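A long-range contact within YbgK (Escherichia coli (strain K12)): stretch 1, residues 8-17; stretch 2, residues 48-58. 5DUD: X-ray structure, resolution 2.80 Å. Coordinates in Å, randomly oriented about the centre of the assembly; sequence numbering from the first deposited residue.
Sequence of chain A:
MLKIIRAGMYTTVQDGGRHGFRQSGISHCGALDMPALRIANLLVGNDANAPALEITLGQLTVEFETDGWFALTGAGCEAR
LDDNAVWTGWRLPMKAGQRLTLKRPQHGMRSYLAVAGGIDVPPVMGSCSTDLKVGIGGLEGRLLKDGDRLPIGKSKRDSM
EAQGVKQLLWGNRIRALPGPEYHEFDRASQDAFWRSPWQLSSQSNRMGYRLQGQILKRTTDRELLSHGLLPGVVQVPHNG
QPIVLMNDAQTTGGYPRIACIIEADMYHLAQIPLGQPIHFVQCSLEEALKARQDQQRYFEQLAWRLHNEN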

ATOM      1  N   GLY A   8     -20.763  10.034   6.314  1.00 40.99           N
ATOM      2  CA  GLY A   8     -20.758   9.835   4.862  1.00 40.39           C
ATOM      3  C   GLY A   8     -20.549   8.381   4.491  1.00 44.07           C
ATOM      4  O   GLY A   8     -20.913   7.493   5.265  1.00 44.06           O
ATOM      5  N   MET A   9     -19.941   8.116   3.321  1.00 40.05           N
ATOM      6  CA  MET A   9     -19.763   6.732   2.847  1.00 39.67           C
ATOM      7  C   MET A   9     -18.349   6.156   3.073  1.00 41.93           C
ATOM      8  O   MET A   9     -18.270   4.989   3.440  1.00 41.72           O
ATOM      9  CB  MET A   9     -20.173   6.569   1.369  1.00 42.30           C
ATOM     10  CG  MET A   9     -19.434   7.453   0.367  1.00 45.38           C
ATOM     11  SD  MET A   9     -19.873   7.062  -1.345  1.00 50.04           S
ATOM     12  CE  MET A   9     -19.111   5.443  -1.515  1.00 46.37           C
ATOM     13  N   TYR A  10     -17.262   6.916   2.842  1.00 37.14           N
ATOM     14  CA  TYR A  10     -15.893   6.423   3.037  1.00 36.06           C
ATOM     15  C   TYR A  10     -15.041   7.558   3.614  1.00 38.72           C
ATOM     16  O   TYR A  10     -14.240   8.174   2.906  1.00 37.72           O
ATOM     17  CB  TYR A  10     -15.334   5.889   1.689  1.00 36.94           C
ATOM     18  CG  TYR A  10     -14.665   4.538   1.771  1.00 38.73           C
ATOM     19  CD1 TYR A  10     -15.412   3.367   1.739  1.00 41.44           C
ATOM     20  CD2 TYR A  10     -13.279   4.423   1.761  1.00 38.87           C
ATOM     21  CE1 TYR A  10     -14.800   2.116   1.753  1.00 42.47           C
ATOM     22  CE2 TYR A  10     -12.654   3.179   1.775  1.00 39.80           C
ATOM     23  CZ  TYR A  10     -13.419   2.025   1.775  1.00 48.26           C
ATOM     24  OH  TYR A  10     -12.791   0.800   1.781  1.00 49.59           O
ATOM     25  N   THR A  11     -15.244   7.854   4.909  1.00 34.95           N
ATOM     26  CA  THR A  11     -14.509   8.914   5.608  1.00 34.24           C
ATOM     27  C   THR A  11     -13.533   8.274   6.595  1.00 37.16           C
ATOM     28  O   THR A  11     -13.937   7.397   7.358  1.00 37.16           O
ATOM     29  CB  THR A  11     -15.486   9.873   6.297  1.00 43.46           C
ATOM     30  OG1 THR A  11     -16.475  10.265   5.346  1.00 44.13           O
ATOM     31  CG2 THR A  11     -14.797  11.121   6.848  1.00 41.83           C
ATOM     32  N   THR A  12     -12.249   8.708   6.577  1.00 32.69           N
ATOM     33  CA  THR A  12     -11.180   8.178   7.438  1.00 32.17           C
ATOM     34  C   THR A  12     -10.178   9.257   7.837  1.00 35.17           C
ATOM     35  O   THR A  12     -10.069  10.275   7.158  1.00 34.27           O
ATOM     36  CB  THR A  12     -10.404   7.051   6.713  1.00 38.47           C
ATOM     37  OG1 THR A  12      -9.826   7.559   5.502  1.00 37.26           O
ATOM     38  CG2 THR A  12     -11.256   5.848   6.431  1.00 36.32           C
ATOM     39  N   VAL A  13      -9.395   8.992   8.903  1.00 31.69           N
ATOM     40  CA  VAL A  13      -8.318   9.879   9.366  1.00 31.38           C
ATOM     41  C   VAL A  13      -7.055   9.509   8.584  1.00 33.89           C
ATOM     42  O   VAL A  13      -6.572   8.383   8.729  1.00 33.35           O
ATOM     43  CB  VAL A  13      -8.082   9.769  10.895  1.00 36.15           C
ATOM     44  CG1 VAL A  13      -7.091  10.829  11.375  1.00 36.25           C
ATOM     45  CG2 VAL A  13      -9.394   9.862  11.675  1.00 36.64           C
ATOM     46  N   GLN A  14      -6.534  10.423   7.751  1.00 29.48           N
ATOM     47  CA  GLN A  14      -5.358  10.152   6.933  1.00 28.68           C
ATOM     48  C   GLN A  14      -4.219  11.106   7.269  1.00 33.03           C
ATOM     49  O   GLN A  14      -4.445  12.253   7.642  1.00 33.05           O
ATOM     50  CB  GLN A  14      -5.714  10.234   5.440  1.00 29.29           C
ATOM     51  CG  GLN A  14      -6.685   9.143   4.975  1.00 38.80           C
ATOM     52  CD  GLN A  14      -6.134   7.734   5.084  1.00 51.24           C
ATOM     53  OE1 GLN A  14      -4.922   7.504   5.111  1.00 45.43           O
ATOM     54  NE2 GLN A  14      -7.017   6.747   5.131  1.00 41.53           N
ATOM     55  N   ASP A  15      -2.989  10.581   7.152  1.00 29.65           N
ATOM     56  CA  ASP A  15      -1.714  11.231   7.472  1.00 29.78           C
ATOM     57  C   ASP A  15      -0.768  11.229   6.239  1.00 33.24           C
ATOM     58  O   ASP A  15      -1.203  10.919   5.130  1.00 31.96           O
ATOM     59  CB  ASP A  15      -1.076  10.419   8.628  1.00 32.15           C
ATOM     60  CG  ASP A  15      -0.308  11.233   9.639  1.00 43.06           C
ATOM     61  OD1 ASP A  15      -0.947  11.957  10.420  1.00 44.55           O
ATOM     62  OD2 ASP A  15       0.936  11.121   9.669  1.00 48.82           O
ATOM     63  N   GLY A  16       0.507  11.574   6.449  1.00 30.42           N
ATOM     64  CA  GLY A  16       1.557  11.465   5.437  1.00 30.01           C
ATOM     65  C   GLY A  16       1.797  10.040   4.967  1.00 33.78           C
ATOM     66  O   GLY A  16       2.010   9.814   3.774  1.00 32.82           O
ATOM     67  N   GLY A  17       1.774   9.087   5.901  1.00 30.84           N
ATOM     68  CA  GLY A  17       1.949   7.673   5.593  1.00 30.62           C
ATOM     69  C   GLY A  17       2.746   6.902   6.624  1.00 35.25           C
ATOM     70  O   GLY A  17       3.629   7.449   7.290  1.00 35.69           O
ATOM     71  N   ALA A  48       2.955  19.555   7.433  1.00 36.76           N
ATOM     72  CA  ALA A  48       2.300  19.151   6.176  1.00 35.26           C
ATOM     73  C   ALA A  48       1.721  17.709   6.196  1.00 37.62           C
ATOM     74  O   ALA A  48       0.665  17.475   5.617  1.00 36.51           O
ATOM     75  CB  ALA A  48       3.279  19.294   5.024  1.00 35.86           C
ATOM     76  N   ASN A  49       2.374  16.780   6.910  1.00 33.98           N
ATOM     77  CA  ASN A  49       1.929  15.384   7.048  1.00 33.05           C
ATOM     78  C   ASN A  49       1.067  15.145   8.316  1.00 36.38           C
ATOM     79  O   ASN A  49       0.846  13.995   8.699  1.00 35.74           O
ATOM     80  CB  ASN A  49       3.172  14.493   7.084  1.00 34.09           C
ATOM     81  CG  ASN A  49       3.922  14.503   5.768  1.00 57.09           C
ATOM     82  OD1 ASN A  49       3.399  14.057   4.743  1.00 50.42           O
ATOM     83  ND2 ASN A  49       5.111  15.094   5.734  1.00 50.05           N
ATOM     84  N   ALA A  50       0.531  16.204   8.940  1.00 32.86           N
ATOM     85  CA  ALA A  50      -0.277  16.047  10.154  1.00 32.82           C
ATOM     86  C   ALA A  50      -1.596  15.307   9.846  1.00 35.55           C
ATOM     87  O   ALA A  50      -2.035  15.299   8.692  1.00 34.52           O
ATOM     88  CB  ALA A  50      -0.564  17.404  10.777  1.00 34.34           C
ATOM     89  N   PRO A  51      -2.242  14.666  10.844  1.00 31.87           N
ATOM     90  CA  PRO A  51      -3.483  13.925  10.549  1.00 30.96           C
ATOM     91  C   PRO A  51      -4.669  14.826  10.186  1.00 34.27           C
ATOM     92  O   PRO A  51      -4.995  15.748  10.934  1.00 34.15           O
ATOM     93  CB  PRO A  51      -3.766  13.133  11.836  1.00 33.35           C
ATOM     94  CG  PRO A  51      -2.621  13.367  12.738  1.00 38.65           C
ATOM     95  CD  PRO A  51      -1.865  14.550  12.267  1.00 34.33           C
ATOM     96  N   ALA A  52      -5.309  14.546   9.034  1.00 30.16           N
ATOM     97  CA  ALA A  52      -6.485  15.271   8.537  1.00 29.86           C
ATOM     98  C   ALA A  52      -7.521  14.279   7.993  1.00 33.26           C
ATOM     99  O   ALA A  52      -7.149  13.204   7.530  1.00 32.74           O
ATOM    100  CB  ALA A  52      -6.075  16.258   7.453  1.00 30.26           C
ATOM    101  N   LEU A  53      -8.812  14.636   8.041  1.00 29.74           N
ATOM    102  CA  LEU A  53      -9.872  13.737   7.583  1.00 29.26           C
ATOM    103  C   LEU A  53      -9.954  13.633   6.073  1.00 32.62           C
ATOM    104  O   LEU A  53     -10.121  14.653   5.419  1.00 32.11           O
ATOM    105  CB  LEU A  53     -11.251  14.207   8.078  1.00 29.87           C
ATOM    106  CG  LEU A  53     -11.451  14.316   9.568  1.00 35.26           C
ATOM    107  CD1 LEU A  53     -12.825  14.872   9.881  1.00 35.97           C
ATOM    108  CD2 LEU A  53     -11.250  12.984  10.230  1.00 37.79           C
ATOM    109  N   GLU A  54      -9.931  12.411   5.522  1.00 29.15           N
ATOM    110  CA  GLU A  54     -10.179  12.186   4.095  1.00 28.70           C
ATOM    111  C   GLU A  54     -11.672  11.929   3.963  1.00 33.25           C
ATOM    112  O   GLU A  54     -12.219  11.217   4.801  1.00 33.19           O
ATOM    113  CB  GLU A  54      -9.356  11.007   3.548  1.00 29.64           C
ATOM    114  CG  GLU A  54      -9.675  10.669   2.098  1.00 39.29           C
ATOM    115  CD  GLU A  54      -8.738   9.664   1.463  1.00 56.11           C
ATOM    116  OE1 GLU A  54      -9.114   8.473   1.375  1.00 46.19           O
ATOM    117  OE2 GLU A  54      -7.629  10.067   1.045  1.00 49.64           O
ATOM    118  N   ILE A  55     -12.343  12.534   2.965  1.00 30.11           N
ATOM    119  CA  ILE A  55     -13.792  12.380   2.756  1.00 30.47           C
ATOM    120  C   ILE A  55     -14.018  11.978   1.316  1.00 34.38           C
ATOM    121  O   ILE A  55     -13.466  12.637   0.445  1.00 33.75           O
ATOM    122  CB  ILE A  55     -14.558  13.701   3.081  1.00 34.12           C
ATOM    123  CG1 ILE A  55     -14.123  14.339   4.429  1.00 34.69           C
ATOM    124  CG2 ILE A  55     -16.069  13.482   3.065  1.00 35.65           C
ATOM    125  CD1 ILE A  55     -14.148  15.833   4.401  1.00 41.55           C
ATOM    126  N   THR A  56     -14.828  10.931   1.049  1.00 31.37           N
ATOM    127  CA  THR A  56     -15.123  10.477  -0.311  1.00 31.38           C
ATOM    128  C   THR A  56     -16.558  10.855  -0.648  1.00 36.40           C
ATOM    129  O   THR A  56     -17.480  10.402   0.029  1.00 36.49           O
ATOM    130  CB  THR A  56     -14.880   8.973  -0.443  1.00 38.28           C
ATOM    131  OG1 THR A  56     -13.554   8.691   0.010  1.00 37.35           O
ATOM    132  CG2 THR A  56     -15.065   8.475  -1.883  1.00 36.56           C
ATOM    133  N   LEU A  57     -16.741  11.699  -1.686  1.00 33.45           N
ATOM    134  CA  LEU A  57     -18.032  12.211  -2.169  1.00 34.16           C
ATOM    135  C   LEU A  57     -18.806  12.948  -1.049  1.00 38.13           C
ATOM    136  O   LEU A  57     -19.945  12.595  -0.737  1.00 38.49           O
ATOM    137  CB  LEU A  57     -18.894  11.095  -2.798  1.00 34.90           C
ATOM    138  CG  LEU A  57     -18.407  10.571  -4.150  1.00 39.68           C
ATOM    139  CD1 LEU A  57     -18.952   9.185  -4.422  1.00 40.45           C
ATOM    140  CD2 LEU A  57     -18.814  11.504  -5.277  1.00 42.62           C
ATOM    141  N   GLY A  58     -18.158  13.965  -0.472  1.00 34.00           N
ATOM    142  CA  GLY A  58     -18.675  14.826   0.593  1.00 33.99           C
ATOM    143  C   GLY A  58     -19.638  14.193   1.583  1.00 37.63           C
ATOM    144  O   GLY A  58     -19.322  13.147   2.158  1.00 36.81           O
TER
HETATM  145  O   HOH W   1     -11.586   7.609   2.722  1.00 20.13           O

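The two stretches of YbgK meet as a short antiparallel β-pairing, built mainly on backbone hydrogen bonds between residues 12-14 and 52-54 and extended at both ends by contacts that involve side chains. Together they bury 781 Å² of surface, and the strand axes approach to 4.4 Å with an angle of 129° between their N-to-C directions, well short of a strictly antiparallel 180°.

Two hydrogen-bonded pairs hold the ladder together. In the first, Thr 12 N donates to Glu 54 O at 3.1 Å and Glu 54 N donates to Thr 12 O at 2.7 Å; in the second, Gln 14 N reaches Ala 52 O at 2.9 Å and Ala 52 N reaches Gln 14 O at 2.8 Å. The N-H...O angles, between 158° and 171°, show that the amides point well at their acceptors. Between these pairs lies the non-hydrogen-bonded pair Val 13 and Leu 53, whose CA atoms are 4.5 Å apart, closer than the 5.3 Å between the CA atoms of Thr 12 and Glu 54. The carbonyls also receive CA-H...O contacts: Leu 53 CA lies 3.5 Å from Thr 12 O, Pro 51 CA 3.5 Å from Gln 14 O, and Thr 11 CA 3.3 Å from Glu 54 O.

The alternation of the strands sorts the side chains by face. Val 13 and Leu 53 share one face, where Val 13 CG2 packs 3.9 Å from Leu 53 CD2, while Val 13 CG1 lies 4.1 Å from Pro 51 CB. Thr 12, Gln 14, Ala 52 and Glu 54 occupy the other. Here the aliphatic part of Gln 14 lies against that of Glu 54, with Gln 14 CG 3.6 Å from Glu 54 CB, a diagonal contact between the two hydrogen-bonded pairs. An ordered water links Glu 54 to the first stretch, donating to Glu 54 OE1 at 2.9 Å and to Tyr 10 O at 2.7 Å.

Beyond the Thr 12 end of the ladder, a side chain takes part in the hydrogen bonding: Thr 56 OG1 donates to Tyr 10 O at 3.0 Å. This carbonyl therefore accepts from both the threonine hydroxyl and the water. Farther out, Met 9 SD makes an apolar contact with Leu 57 CD1 at 3.9 Å.

At the other end, Pro 51 has no amide hydrogen to offer, so the 3.0 Å approach of Asp 15 OD1 to Pro 51 N is a close contact without a hydrogen bond. Asp 15 OD2 likewise lies 3.0 Å from Asn 49 O, a meeting of two acceptors. Asn 49 O instead accepts a weak hydrogen bond from Gly 16 N at 3.3 Å, with an N-H...O angle of 143°. The absence of a side chain at Gly 16 matters here, because an ideal CB would lie 2.4 Å from Asn 49 OD1, a clash; as built, Gly 16 CA sits 3.3 Å from Asn 49 OD1.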